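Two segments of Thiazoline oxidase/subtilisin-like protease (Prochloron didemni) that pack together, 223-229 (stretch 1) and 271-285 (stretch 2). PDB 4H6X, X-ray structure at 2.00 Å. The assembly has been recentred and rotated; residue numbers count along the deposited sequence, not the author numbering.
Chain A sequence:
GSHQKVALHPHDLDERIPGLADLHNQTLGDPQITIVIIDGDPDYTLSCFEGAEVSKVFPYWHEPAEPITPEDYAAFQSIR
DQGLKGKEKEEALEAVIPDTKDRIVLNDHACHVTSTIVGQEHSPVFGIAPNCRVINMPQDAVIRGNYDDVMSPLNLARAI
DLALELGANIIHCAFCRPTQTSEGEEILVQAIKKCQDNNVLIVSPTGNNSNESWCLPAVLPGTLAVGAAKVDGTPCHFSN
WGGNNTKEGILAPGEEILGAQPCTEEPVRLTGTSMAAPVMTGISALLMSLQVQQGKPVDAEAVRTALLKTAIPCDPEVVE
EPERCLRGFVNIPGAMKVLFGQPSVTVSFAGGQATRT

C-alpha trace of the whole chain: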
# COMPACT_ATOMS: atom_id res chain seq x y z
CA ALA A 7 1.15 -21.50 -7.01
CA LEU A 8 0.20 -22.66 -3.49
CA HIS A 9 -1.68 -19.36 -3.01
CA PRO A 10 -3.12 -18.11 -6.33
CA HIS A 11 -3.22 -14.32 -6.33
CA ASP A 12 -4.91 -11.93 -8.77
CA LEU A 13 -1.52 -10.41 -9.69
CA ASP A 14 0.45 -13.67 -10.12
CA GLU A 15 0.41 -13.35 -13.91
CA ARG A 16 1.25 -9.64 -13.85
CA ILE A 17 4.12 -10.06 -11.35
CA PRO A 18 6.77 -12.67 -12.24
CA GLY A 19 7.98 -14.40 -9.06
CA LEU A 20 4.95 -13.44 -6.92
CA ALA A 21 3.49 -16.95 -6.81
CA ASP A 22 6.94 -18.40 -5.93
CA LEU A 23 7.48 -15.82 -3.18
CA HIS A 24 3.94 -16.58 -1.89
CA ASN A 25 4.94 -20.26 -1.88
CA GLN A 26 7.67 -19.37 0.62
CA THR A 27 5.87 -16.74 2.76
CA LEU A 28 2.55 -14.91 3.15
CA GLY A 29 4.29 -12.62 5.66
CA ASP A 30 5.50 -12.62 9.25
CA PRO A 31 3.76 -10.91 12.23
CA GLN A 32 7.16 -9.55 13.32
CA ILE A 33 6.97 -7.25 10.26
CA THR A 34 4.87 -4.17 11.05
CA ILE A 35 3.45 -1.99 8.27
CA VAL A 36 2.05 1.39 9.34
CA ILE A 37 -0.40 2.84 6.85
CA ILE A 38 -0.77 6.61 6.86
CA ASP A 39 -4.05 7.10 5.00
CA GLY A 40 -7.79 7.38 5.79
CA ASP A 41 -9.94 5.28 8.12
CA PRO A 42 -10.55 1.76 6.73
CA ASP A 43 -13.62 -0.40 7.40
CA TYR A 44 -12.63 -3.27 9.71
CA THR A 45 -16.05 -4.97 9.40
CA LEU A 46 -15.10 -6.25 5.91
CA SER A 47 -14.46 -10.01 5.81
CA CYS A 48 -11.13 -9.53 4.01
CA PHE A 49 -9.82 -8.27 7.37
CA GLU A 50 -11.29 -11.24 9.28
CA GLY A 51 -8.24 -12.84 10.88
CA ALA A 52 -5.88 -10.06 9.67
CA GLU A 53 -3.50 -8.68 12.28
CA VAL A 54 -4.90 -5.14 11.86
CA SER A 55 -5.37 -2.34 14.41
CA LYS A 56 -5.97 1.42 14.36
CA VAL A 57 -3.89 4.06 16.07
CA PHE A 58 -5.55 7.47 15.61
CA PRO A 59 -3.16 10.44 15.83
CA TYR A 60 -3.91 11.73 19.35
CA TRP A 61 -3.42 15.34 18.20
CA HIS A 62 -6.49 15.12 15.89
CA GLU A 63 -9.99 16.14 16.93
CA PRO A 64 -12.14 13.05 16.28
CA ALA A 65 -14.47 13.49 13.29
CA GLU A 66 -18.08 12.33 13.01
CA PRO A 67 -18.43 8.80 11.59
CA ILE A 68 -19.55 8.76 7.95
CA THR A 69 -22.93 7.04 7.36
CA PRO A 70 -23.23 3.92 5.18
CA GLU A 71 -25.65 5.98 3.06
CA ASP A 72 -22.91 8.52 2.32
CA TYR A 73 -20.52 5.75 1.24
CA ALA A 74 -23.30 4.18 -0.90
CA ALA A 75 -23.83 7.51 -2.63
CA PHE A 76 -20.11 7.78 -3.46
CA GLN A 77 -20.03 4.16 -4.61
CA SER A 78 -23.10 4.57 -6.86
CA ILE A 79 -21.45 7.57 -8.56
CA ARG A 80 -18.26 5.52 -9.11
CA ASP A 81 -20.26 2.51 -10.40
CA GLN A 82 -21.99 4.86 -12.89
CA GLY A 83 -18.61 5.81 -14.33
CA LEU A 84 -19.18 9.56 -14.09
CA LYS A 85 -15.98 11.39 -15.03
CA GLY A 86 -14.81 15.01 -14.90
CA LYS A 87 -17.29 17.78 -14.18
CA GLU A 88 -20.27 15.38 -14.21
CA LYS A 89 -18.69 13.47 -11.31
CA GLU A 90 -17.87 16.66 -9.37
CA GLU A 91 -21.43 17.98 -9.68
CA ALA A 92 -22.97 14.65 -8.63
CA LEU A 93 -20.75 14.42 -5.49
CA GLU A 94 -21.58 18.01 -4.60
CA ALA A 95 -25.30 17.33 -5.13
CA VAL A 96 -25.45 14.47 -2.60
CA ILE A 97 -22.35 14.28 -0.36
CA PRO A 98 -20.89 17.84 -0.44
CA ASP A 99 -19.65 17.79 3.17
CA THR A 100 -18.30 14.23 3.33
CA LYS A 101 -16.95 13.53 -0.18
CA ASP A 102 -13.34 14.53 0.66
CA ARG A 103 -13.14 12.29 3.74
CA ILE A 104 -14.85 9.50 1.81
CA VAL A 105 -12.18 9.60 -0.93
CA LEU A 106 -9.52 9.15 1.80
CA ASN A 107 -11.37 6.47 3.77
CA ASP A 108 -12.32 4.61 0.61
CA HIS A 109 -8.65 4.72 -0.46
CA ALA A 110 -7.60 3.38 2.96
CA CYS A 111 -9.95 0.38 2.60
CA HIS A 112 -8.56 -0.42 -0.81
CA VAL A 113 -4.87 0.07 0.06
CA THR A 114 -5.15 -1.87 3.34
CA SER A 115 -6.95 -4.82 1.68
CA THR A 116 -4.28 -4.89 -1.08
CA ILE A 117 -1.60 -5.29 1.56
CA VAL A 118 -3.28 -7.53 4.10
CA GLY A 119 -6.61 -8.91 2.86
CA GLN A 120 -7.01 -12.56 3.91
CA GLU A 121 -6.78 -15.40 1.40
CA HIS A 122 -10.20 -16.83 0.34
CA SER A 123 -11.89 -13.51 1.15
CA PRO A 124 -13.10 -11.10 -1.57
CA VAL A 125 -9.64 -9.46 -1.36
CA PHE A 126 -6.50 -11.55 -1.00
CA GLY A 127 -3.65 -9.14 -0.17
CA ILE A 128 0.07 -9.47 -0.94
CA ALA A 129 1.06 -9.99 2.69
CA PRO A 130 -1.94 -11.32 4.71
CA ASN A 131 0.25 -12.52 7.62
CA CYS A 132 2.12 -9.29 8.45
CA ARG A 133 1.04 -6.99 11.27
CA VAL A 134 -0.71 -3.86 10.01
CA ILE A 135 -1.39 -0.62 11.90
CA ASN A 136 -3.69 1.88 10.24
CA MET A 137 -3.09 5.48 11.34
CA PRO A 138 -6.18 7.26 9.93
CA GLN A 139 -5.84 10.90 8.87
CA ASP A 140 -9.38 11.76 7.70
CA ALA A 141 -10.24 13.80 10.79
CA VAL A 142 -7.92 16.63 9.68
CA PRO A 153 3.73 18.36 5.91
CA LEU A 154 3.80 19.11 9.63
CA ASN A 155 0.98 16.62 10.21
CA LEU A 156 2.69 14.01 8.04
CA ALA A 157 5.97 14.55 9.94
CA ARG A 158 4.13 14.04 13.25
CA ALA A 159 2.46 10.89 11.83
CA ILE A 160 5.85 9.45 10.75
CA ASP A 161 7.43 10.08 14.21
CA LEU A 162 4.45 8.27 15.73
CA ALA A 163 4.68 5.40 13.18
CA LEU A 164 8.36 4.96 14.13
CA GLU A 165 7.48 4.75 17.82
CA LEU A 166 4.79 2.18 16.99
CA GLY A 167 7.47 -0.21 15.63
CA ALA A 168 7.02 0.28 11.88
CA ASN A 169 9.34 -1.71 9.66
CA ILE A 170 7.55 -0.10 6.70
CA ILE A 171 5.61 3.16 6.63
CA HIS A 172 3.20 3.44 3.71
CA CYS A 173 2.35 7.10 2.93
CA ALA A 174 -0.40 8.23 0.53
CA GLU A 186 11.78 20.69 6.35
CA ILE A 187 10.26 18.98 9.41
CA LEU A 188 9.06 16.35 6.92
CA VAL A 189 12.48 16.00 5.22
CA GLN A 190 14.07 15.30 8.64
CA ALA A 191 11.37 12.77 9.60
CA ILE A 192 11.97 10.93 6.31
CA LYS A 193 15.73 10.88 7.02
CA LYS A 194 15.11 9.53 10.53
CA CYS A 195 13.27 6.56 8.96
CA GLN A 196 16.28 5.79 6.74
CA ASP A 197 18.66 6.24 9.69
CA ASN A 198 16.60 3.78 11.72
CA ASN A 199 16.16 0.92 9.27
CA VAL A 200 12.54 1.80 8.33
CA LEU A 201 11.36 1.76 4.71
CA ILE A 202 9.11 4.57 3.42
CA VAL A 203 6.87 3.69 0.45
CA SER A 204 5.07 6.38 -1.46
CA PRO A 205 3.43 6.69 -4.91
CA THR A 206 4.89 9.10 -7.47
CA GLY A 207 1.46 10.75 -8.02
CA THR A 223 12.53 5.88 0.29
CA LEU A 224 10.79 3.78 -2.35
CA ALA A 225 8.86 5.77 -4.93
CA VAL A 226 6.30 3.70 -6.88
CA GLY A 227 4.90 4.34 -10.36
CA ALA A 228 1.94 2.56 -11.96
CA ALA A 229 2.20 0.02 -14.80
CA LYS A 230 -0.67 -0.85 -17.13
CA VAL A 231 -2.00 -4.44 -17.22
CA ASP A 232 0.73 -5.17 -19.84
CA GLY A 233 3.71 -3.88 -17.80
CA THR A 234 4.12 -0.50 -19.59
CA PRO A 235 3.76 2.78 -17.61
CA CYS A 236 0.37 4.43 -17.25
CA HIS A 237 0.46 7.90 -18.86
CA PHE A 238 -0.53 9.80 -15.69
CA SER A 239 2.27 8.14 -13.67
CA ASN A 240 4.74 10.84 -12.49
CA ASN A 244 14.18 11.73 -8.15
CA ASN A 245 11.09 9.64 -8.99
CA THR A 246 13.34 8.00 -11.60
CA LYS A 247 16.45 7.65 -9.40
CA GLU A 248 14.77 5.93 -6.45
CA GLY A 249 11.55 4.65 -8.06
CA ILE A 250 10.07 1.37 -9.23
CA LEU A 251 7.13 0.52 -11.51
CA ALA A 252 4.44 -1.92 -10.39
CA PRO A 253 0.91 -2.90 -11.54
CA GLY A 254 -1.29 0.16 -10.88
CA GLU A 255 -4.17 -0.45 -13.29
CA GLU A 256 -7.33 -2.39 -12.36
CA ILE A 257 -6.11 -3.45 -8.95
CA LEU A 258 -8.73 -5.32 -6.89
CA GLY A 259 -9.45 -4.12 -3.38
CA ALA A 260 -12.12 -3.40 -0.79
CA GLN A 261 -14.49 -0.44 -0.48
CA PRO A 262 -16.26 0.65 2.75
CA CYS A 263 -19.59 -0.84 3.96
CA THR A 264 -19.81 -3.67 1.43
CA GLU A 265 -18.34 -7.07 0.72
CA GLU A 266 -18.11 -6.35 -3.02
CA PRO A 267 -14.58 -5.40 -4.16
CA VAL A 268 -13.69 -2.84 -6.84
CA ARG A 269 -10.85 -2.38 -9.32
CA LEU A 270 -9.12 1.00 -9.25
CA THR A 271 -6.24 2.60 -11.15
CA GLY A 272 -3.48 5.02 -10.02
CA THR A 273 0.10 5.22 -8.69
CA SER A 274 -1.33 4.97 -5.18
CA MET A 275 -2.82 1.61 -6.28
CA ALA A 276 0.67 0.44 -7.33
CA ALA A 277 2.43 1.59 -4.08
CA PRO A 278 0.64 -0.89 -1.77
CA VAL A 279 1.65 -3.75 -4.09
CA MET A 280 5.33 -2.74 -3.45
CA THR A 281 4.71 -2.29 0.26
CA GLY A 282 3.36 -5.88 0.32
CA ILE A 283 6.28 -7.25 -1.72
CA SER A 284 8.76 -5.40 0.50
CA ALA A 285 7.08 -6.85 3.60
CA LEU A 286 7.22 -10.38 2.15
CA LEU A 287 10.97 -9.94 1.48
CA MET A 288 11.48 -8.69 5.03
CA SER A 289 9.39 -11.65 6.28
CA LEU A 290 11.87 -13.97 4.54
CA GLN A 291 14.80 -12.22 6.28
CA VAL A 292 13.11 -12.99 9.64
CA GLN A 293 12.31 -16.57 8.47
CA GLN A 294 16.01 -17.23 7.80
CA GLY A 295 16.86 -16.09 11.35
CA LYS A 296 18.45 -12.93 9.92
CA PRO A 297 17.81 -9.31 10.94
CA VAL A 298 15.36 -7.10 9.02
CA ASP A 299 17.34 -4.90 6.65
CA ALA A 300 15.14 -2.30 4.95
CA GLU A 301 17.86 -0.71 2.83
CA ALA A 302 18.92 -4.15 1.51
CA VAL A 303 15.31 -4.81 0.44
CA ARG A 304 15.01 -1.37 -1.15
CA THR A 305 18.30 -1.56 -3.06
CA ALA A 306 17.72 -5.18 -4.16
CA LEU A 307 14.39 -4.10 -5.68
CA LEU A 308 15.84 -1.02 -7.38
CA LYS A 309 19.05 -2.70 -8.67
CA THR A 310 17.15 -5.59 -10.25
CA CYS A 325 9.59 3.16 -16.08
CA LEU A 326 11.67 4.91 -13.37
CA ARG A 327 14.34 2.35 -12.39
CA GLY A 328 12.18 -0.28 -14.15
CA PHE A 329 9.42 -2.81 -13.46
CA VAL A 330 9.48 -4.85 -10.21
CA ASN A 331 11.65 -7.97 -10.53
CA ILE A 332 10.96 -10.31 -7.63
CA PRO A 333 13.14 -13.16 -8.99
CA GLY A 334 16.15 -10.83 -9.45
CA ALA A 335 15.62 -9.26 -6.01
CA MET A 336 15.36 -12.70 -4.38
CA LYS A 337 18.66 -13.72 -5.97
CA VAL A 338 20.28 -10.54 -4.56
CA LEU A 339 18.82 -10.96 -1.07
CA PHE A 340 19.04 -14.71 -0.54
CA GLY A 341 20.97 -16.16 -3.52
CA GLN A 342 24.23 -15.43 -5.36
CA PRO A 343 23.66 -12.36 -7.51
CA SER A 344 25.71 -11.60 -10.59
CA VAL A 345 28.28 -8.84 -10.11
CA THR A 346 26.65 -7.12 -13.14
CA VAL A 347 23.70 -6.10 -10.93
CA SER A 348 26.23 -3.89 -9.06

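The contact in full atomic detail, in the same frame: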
# COMPACT_ATOMS: atom_id res chain seq x y z
N THR A 223 13.96 6.08 0.52
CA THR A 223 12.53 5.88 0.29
C THR A 223 12.27 5.22 -1.06
O THR A 223 13.06 5.36 -2.00
CB THR A 223 11.70 7.18 0.40
OG1 THR A 223 11.55 7.78 -0.88
CG2 THR A 223 12.37 8.16 1.34
N LEU A 224 11.17 4.47 -1.13
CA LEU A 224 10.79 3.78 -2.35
C LEU A 224 9.62 4.49 -2.99
O LEU A 224 8.49 4.47 -2.47
CB LEU A 224 10.46 2.31 -2.06
CG LEU A 224 10.23 1.36 -3.24
CD1 LEU A 224 11.51 1.22 -4.06
CD2 LEU A 224 9.78 -0.01 -2.75
N ALA A 225 9.89 5.16 -4.11
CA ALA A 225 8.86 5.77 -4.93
C ALA A 225 8.26 4.72 -5.89
O ALA A 225 8.99 3.91 -6.46
CB ALA A 225 9.41 6.96 -5.69
N VAL A 226 6.94 4.72 -6.05
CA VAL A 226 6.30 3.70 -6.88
C VAL A 226 5.45 4.33 -7.98
O VAL A 226 4.59 5.16 -7.70
CB VAL A 226 5.48 2.69 -6.06
CG1 VAL A 226 4.93 1.60 -6.98
CG2 VAL A 226 6.33 2.08 -4.95
N GLY A 227 5.71 3.93 -9.22
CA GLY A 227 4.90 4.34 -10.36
C GLY A 227 3.95 3.21 -10.72
O GLY A 227 4.12 2.08 -10.26
N ALA A 228 2.96 3.53 -11.55
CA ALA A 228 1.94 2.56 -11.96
C ALA A 228 2.15 2.04 -13.39
O ALA A 228 2.30 2.81 -14.34
CB ALA A 228 0.55 3.18 -11.84
N ALA A 229 2.17 0.71 -13.51
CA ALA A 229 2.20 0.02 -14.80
C ALA A 229 0.79 -0.35 -15.23
O ALA A 229 -0.08 -0.67 -14.40
CB ALA A 229 3.06 -1.23 -14.71
N THR A 271 -7.45 2.33 -10.38
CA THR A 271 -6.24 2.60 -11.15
C THR A 271 -5.57 3.87 -10.63
O THR A 271 -6.25 4.85 -10.35
CB THR A 271 -6.60 2.69 -12.66
OG1 THR A 271 -7.04 1.40 -13.10
CG2 THR A 271 -5.40 3.10 -13.52
N GLY A 272 -4.25 3.84 -10.47
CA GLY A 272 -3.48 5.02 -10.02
C GLY A 272 -2.13 4.60 -9.45
O GLY A 272 -1.94 3.42 -9.14
N THR A 273 -1.19 5.54 -9.30
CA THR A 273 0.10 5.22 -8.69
C THR A 273 -0.05 4.81 -7.24
O THR A 273 0.74 4.01 -6.75
CB THR A 273 1.13 6.37 -8.75
OG1 THR A 273 0.59 7.55 -8.13
CG2 THR A 273 1.57 6.65 -10.18
N SER A 274 -1.07 5.34 -6.57
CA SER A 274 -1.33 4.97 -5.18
C SER A 274 -2.03 3.61 -5.07
O SER A 274 -2.23 3.12 -3.96
CB SER A 274 -2.10 6.07 -4.45
OG SER A 274 -3.46 6.07 -4.79
N MET A 275 -2.37 3.01 -6.21
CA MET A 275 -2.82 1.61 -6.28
C MET A 275 -1.60 0.69 -6.46
O MET A 275 -1.59 -0.44 -5.98
CB MET A 275 -3.79 1.42 -7.45
CG MET A 275 -5.10 2.18 -7.33
SD MET A 275 -5.96 1.64 -5.85
CE MET A 275 -5.74 3.08 -4.80
N ALA A 276 -0.57 1.19 -7.13
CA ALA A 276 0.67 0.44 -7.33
C ALA A 276 1.56 0.42 -6.08
O ALA A 276 2.18 -0.59 -5.80
CB ALA A 276 1.44 1.00 -8.52
N ALA A 277 1.61 1.52 -5.33
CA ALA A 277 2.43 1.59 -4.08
C ALA A 277 2.15 0.48 -3.06
O ALA A 277 3.10 -0.12 -2.57
CB ALA A 277 2.33 2.97 -3.42
N PRO A 278 0.87 0.19 -2.75
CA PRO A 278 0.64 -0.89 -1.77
C PRO A 278 1.12 -2.25 -2.24
O PRO A 278 1.48 -3.08 -1.41
CB PRO A 278 -0.89 -0.92 -1.57
CG PRO A 278 -1.47 0.02 -2.55
CD PRO A 278 -0.38 0.89 -3.10
N VAL A 279 1.11 -2.49 -3.55
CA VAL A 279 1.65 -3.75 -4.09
C VAL A 279 3.14 -3.86 -3.65
O VAL A 279 3.58 -4.89 -3.17
CB VAL A 279 1.47 -3.85 -5.63
CG1 VAL A 279 2.12 -5.11 -6.17
CG2 VAL A 279 -0.01 -3.83 -6.02
N MET A 280 3.89 -2.76 -3.79
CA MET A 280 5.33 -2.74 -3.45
C MET A 280 5.57 -2.79 -1.95
O MET A 280 6.54 -3.39 -1.49
CB MET A 280 6.02 -1.51 -4.06
CG MET A 280 6.15 -1.57 -5.58
SD MET A 280 7.00 -3.07 -6.15
CE MET A 280 5.59 -4.09 -6.55
N THR A 281 4.67 -2.17 -1.18
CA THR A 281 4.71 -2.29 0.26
C THR A 281 4.54 -3.77 0.66
O THR A 281 5.26 -4.28 1.52
CB THR A 281 3.66 -1.38 0.93
OG1 THR A 281 4.10 -0.01 0.84
CG2 THR A 281 3.47 -1.74 2.39
N GLY A 282 3.59 -4.46 0.04
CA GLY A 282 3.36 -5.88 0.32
C GLY A 282 4.57 -6.74 -0.06
O GLY A 282 4.99 -7.61 0.71
N ILE A 283 5.12 -6.49 -1.24
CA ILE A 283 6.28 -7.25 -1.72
C ILE A 283 7.46 -7.03 -0.76
O ILE A 283 8.09 -7.99 -0.31
CB ILE A 283 6.63 -6.90 -3.19
CG1 ILE A 283 5.50 -7.39 -4.12
CG2 ILE A 283 7.98 -7.51 -3.59
CD1 ILE A 283 5.66 -7.08 -5.58
N SER A 284 7.71 -5.77 -0.44
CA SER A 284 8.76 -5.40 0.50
C SER A 284 8.59 -6.09 1.84
O SER A 284 9.56 -6.58 2.41
CB SER A 284 8.82 -3.88 0.68
OG SER A 284 9.14 -3.24 -0.55
N ALA A 285 7.36 -6.15 2.33
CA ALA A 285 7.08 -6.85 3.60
C ALA A 285 7.31 -8.37 3.50
O ALA A 285 7.81 -9.00 4.44
CB ALA A 285 5.67 -6.56 4.06

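Strand 224-229 packs against helix 273-285 with their axes 6.3 Å apart at closest approach and their N-to-C directions at 118°. Ala228, Ala276 and Ala277 are among the residues in contact, alongside Val226, Thr273 and Met280. No hydrogen bond crosses the interface, and the 359 Å² buried between the stretches is held by van der Waals contact. Along the strand, Leu224, Val226 and Ala228 point toward the helix, whereas Ala225 and Ala229 point away, the alternation expected of an extended chain.

Gly272 occupies the N-cap position. Its carbonyl accepts hydrogen bonds from the N atoms of Met275 and Ala276 (3.0 and 3.3 Å from Gly272 O), and Ala228 CB rests 3.7 Å from the same oxygen. Thr273 follows, with Thr273 CA 4.6 Å from Ala228 CA. With chi1 in the p well, its methyl CG2 lies 3.7 Å from Ala228 N and 4.1 Å from Gly227 CA, while its OG1 is hydrogen-bonded elsewhere in the structure. Ser274 turns away from the strand and Met275 leads its side-chain end away, so the next contact comes at Ala276. Its methyl meets the strand backbone: CB is 3.4 Å from Gly227 O, and it also lies 4.1 Å from Ala228 CB and 3.9 Å from Val226 CG1.

Ala277 presents its CB sideways, 4.1 Å from Val226 CB. At Pro278 the helix kinks, since the proline nitrogen has no hydrogen to bond to the preceding turn; neither Pro278 nor Val279 touches the strand. Contact resumes at Met280, which starts toward the strand before its end leads away. Its CG meets Val226 CG1 at 3.7 Å and its CB lies 4.3 Å from Leu224 CD2. One turn later, Ser284 OG donates to Met280 O (2.8 Å), satisfying its polarity within the helix, and Leu224 CD2 packs 4.0 Å from Ser284 OG.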